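Local coordinates for inositol 2-dehydrogenase (Sinorhizobium meliloti, PDB 4HKT), which catalyses the NAD-dependent oxidation of myo-inositol to scyllo-inosose (2-keto-myo-inositol), the first step of myo-inositol degradation, at residues Phe121-Asp126 / Thr173-Asp178. Numbering follows the deposited sequence.
Sequences FNRRFD and TIHDFD. With EDO (1,2-ethanediol), chain S.
Phe121 faces His175 across the closest backbone approach, 6.4 Å between their CA atoms, where the 3-10 turn 122-125 passes helix 168-184. Arg124 and Asp178 form a two-pronged salt bridge. Asp178, its CG anti to the backbone N (chi1 -177°), presents both oxygens to the extended arginine side-on: Arg124 NE gives a nearly straight bond of 2.8 Å to Asp178 OD2, and Arg124 NH2 a more bent one (148°) of 2.7 Å to Asp178 OD1. That double grip holds the two groups nearly coplanar. The O2 of a 1,2-ethanediol, probably from the crystallisation liquor, lies at the guanidinium edge, bonded by Arg124 NH2 and weakly by NH1. The same aspartate covers Phe121: Asp178 CB lies 3.7 Å from the centroid of the Phe121 ring in a CH-pi contact, the carboxylate nearly parallel above. The flat Arg123 guanidinium can lie on the His175 ring (planes at 16°) while its edge still reaches Asp176, Arg123 NH1 making a longer, 3.3 Å salt bridge to Asp176 OD1; Asp176 also bonds Ser151 and Asn228. A water accepts from Arg123 N and also bonds His175 ND1. The contact ties the loop leaving Rossmann strand 117-120 to a C-terminal-domain helix, the two-domain architecture of the Gfo/Idh/MocA family.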
loop_
_atom_site.group_PDB
_atom_site.type_symbol
_atom_site.label_atom_id
_atom_site.label_comp_id
_atom_site.label_asym_id
_atom_site.label_seq_id
_atom_site.Cartn_x
_atom_site.Cartn_y
_atom_site.Cartn_z
ATOM N N PHE B 121 27.450 7.011 9.960
ATOM C CA PHE B 121 26.016 6.871 10.219
ATOM C C PHE B 121 25.380 6.931 8.838
ATOM O O PHE B 121 24.889 7.961 8.412
ATOM C CB PHE B 121 25.492 7.956 11.129
ATOM C CG PHE B 121 25.919 7.812 12.573
ATOM C CD1 PHE B 121 25.712 6.648 13.248
ATOM C CD2 PHE B 121 26.399 8.892 13.270
ATOM C CE1 PHE B 121 26.071 6.528 14.576
ATOM C CE2 PHE B 121 26.740 8.801 14.600
ATOM C CZ PHE B 121 26.594 7.607 15.257
ATOM N N ASN B 122 25.426 5.810 8.151
ATOM C CA ASN B 122 25.050 5.747 6.731
ATOM C C ASN B 122 23.584 6.033 6.478
ATOM O O ASN B 122 23.190 6.451 5.360
ATOM C CB ASN B 122 25.385 4.374 6.177
ATOM C CG ASN B 122 24.825 3.263 7.035
ATOM O OD1 ASN B 122 25.321 3.004 8.116
ATOM N ND2 ASN B 122 23.766 2.638 6.576
ATOM N N ARG B 123 22.761 5.845 7.509
ATOM C CA ARG B 123 21.332 6.057 7.361
ATOM C C ARG B 123 20.996 7.482 7.024
ATOM O O ARG B 123 19.999 7.734 6.370
ATOM C CB ARG B 123 20.553 5.544 8.573
ATOM C CG ARG B 123 20.751 4.060 8.755
ATOM C CD ARG B 123 20.016 3.541 9.973
ATOM N NE ARG B 123 20.552 2.240 10.355
ATOM C CZ ARG B 123 20.164 1.540 11.422
ATOM N NH1 ARG B 123 19.230 2.021 12.242
ATOM N NH2 ARG B 123 20.709 0.348 11.677
ATOM N N ARG B 124 21.845 8.410 7.397
ATOM C CA ARG B 124 21.635 9.779 7.013
ATOM C C ARG B 124 21.747 10.018 5.473
ATOM O O ARG B 124 21.352 11.082 5.010
ATOM C CB ARG B 124 22.640 10.674 7.698
ATOM C CG ARG B 124 22.482 10.867 9.179
ATOM C CD ARG B 124 23.440 11.938 9.593
ATOM N NE ARG B 124 23.356 12.174 11.009
ATOM C CZ ARG B 124 23.445 13.366 11.564
ATOM N NH1 ARG B 124 23.645 14.467 10.814
ATOM N NH2 ARG B 124 23.349 13.461 12.883
ATOM N N PHE B 125 22.323 9.059 4.729
ATOM C CA PHE B 125 22.542 9.171 3.272
ATOM C C PHE B 125 21.595 8.292 2.447
ATOM O O PHE B 125 21.677 8.255 1.209
ATOM C CB PHE B 125 24.016 8.848 2.943
ATOM C CG PHE B 125 24.972 9.819 3.529
ATOM C CD1 PHE B 125 25.097 11.073 2.991
ATOM C CD2 PHE B 125 25.717 9.500 4.659
ATOM C CE1 PHE B 125 25.970 12.004 3.540
ATOM C CE2 PHE B 125 26.595 10.413 5.199
ATOM C CZ PHE B 125 26.716 11.678 4.651
ATOM N N ASP B 126 20.707 7.563 3.130
ATOM C CA ASP B 126 19.679 6.769 2.461
ATOM C C ASP B 126 18.733 7.699 1.688
ATOM O O ASP B 126 18.273 8.713 2.251
ATOM C CB ASP B 126 18.864 5.975 3.490
ATOM C CG ASP B 126 17.800 5.151 2.847
ATOM O OD1 ASP B 126 18.164 4.278 1.988
ATOM O OD2 ASP B 126 16.600 5.435 3.115
ATOM N N THR B 173 21.282 0.599 18.849
ATOM C CA THR B 173 20.422 1.776 19.003
ATOM C C THR B 173 21.136 3.075 18.682
ATOM O O THR B 173 20.525 4.092 18.372
ATOM C CB THR B 173 19.887 1.843 20.426
ATOM O OG1 THR B 173 19.566 0.529 20.850
ATOM C CG2 THR B 173 18.612 2.697 20.449
ATOM N N ILE B 174 22.460 3.026 18.758
ATOM C CA ILE B 174 23.286 4.137 18.369
ATOM C C ILE B 174 22.897 4.776 17.017
ATOM O O ILE B 174 22.867 5.984 16.899
ATOM C CB ILE B 174 24.816 3.772 18.480
ATOM C CG1 ILE B 174 25.656 5.042 18.464
ATOM C CG2 ILE B 174 25.260 2.813 17.411
ATOM C CD1 ILE B 174 27.073 4.866 18.967
ATOM N N HIS B 175 22.612 3.976 16.004
ATOM C CA HIS B 175 22.133 4.478 14.732
ATOM C C HIS B 175 20.800 5.251 14.871
ATOM O O HIS B 175 20.605 6.268 14.210
ATOM C CB HIS B 175 21.872 3.324 13.783
ATOM C CG HIS B 175 23.104 2.722 13.215
ATOM N ND1 HIS B 175 23.905 3.395 12.318
ATOM C CD2 HIS B 175 23.635 1.492 13.357
ATOM C CE1 HIS B 175 24.904 2.612 11.959
ATOM N NE2 HIS B 175 24.764 1.455 12.574
ATOM N N ASP B 176 19.921 4.736 15.713
ATOM C CA ASP B 176 18.614 5.364 15.971
ATOM C C ASP B 176 18.708 6.606 16.813
ATOM O O ASP B 176 17.948 7.526 16.572
ATOM C CB ASP B 176 17.651 4.396 16.586
ATOM C CG ASP B 176 17.458 3.163 15.727
ATOM O OD1 ASP B 176 17.146 3.294 14.528
ATOM O OD2 ASP B 176 17.679 2.056 16.246
ATOM N N PHE B 177 19.635 6.660 17.776
ATOM C CA PHE B 177 19.936 7.924 18.439
ATOM C C PHE B 177 20.402 9.001 17.451
ATOM O O PHE B 177 19.949 10.139 17.516
ATOM C CB PHE B 177 20.959 7.770 19.541
ATOM C CG PHE B 177 20.541 6.838 20.653
ATOM C CD1 PHE B 177 19.328 6.975 21.283
ATOM C CD2 PHE B 177 21.392 5.857 21.096
ATOM C CE1 PHE B 177 18.948 6.113 22.328
ATOM C CE2 PHE B 177 21.045 5.011 22.121
ATOM C CZ PHE B 177 19.824 5.134 22.762
ATOM N N ASP B 178 21.348 8.655 16.581
ATOM C CA ASP B 178 21.726 9.569 15.505
ATOM C C ASP B 178 20.542 9.998 14.608
ATOM O O ASP B 178 20.370 11.187 14.331
ATOM C CB ASP B 178 22.846 9.018 14.640
ATOM C CG ASP B 178 23.253 10.011 13.594
ATOM O OD1 ASP B 178 23.829 11.044 13.961
ATOM O OD2 ASP B 178 22.948 9.801 12.399
HETATM C C1 EDO S . 21.351 17.650 12.931
HETATM O O1 EDO S . 21.278 17.152 11.589
HETATM C C2 EDO S . 21.968 16.599 13.870
HETATM O O2 EDO S . 23.199 16.068 13.332
HETATM O O HOH W 1 19.202 0.493 14.970
HETATM O O HOH W 2 23.180 5.583 10.444
#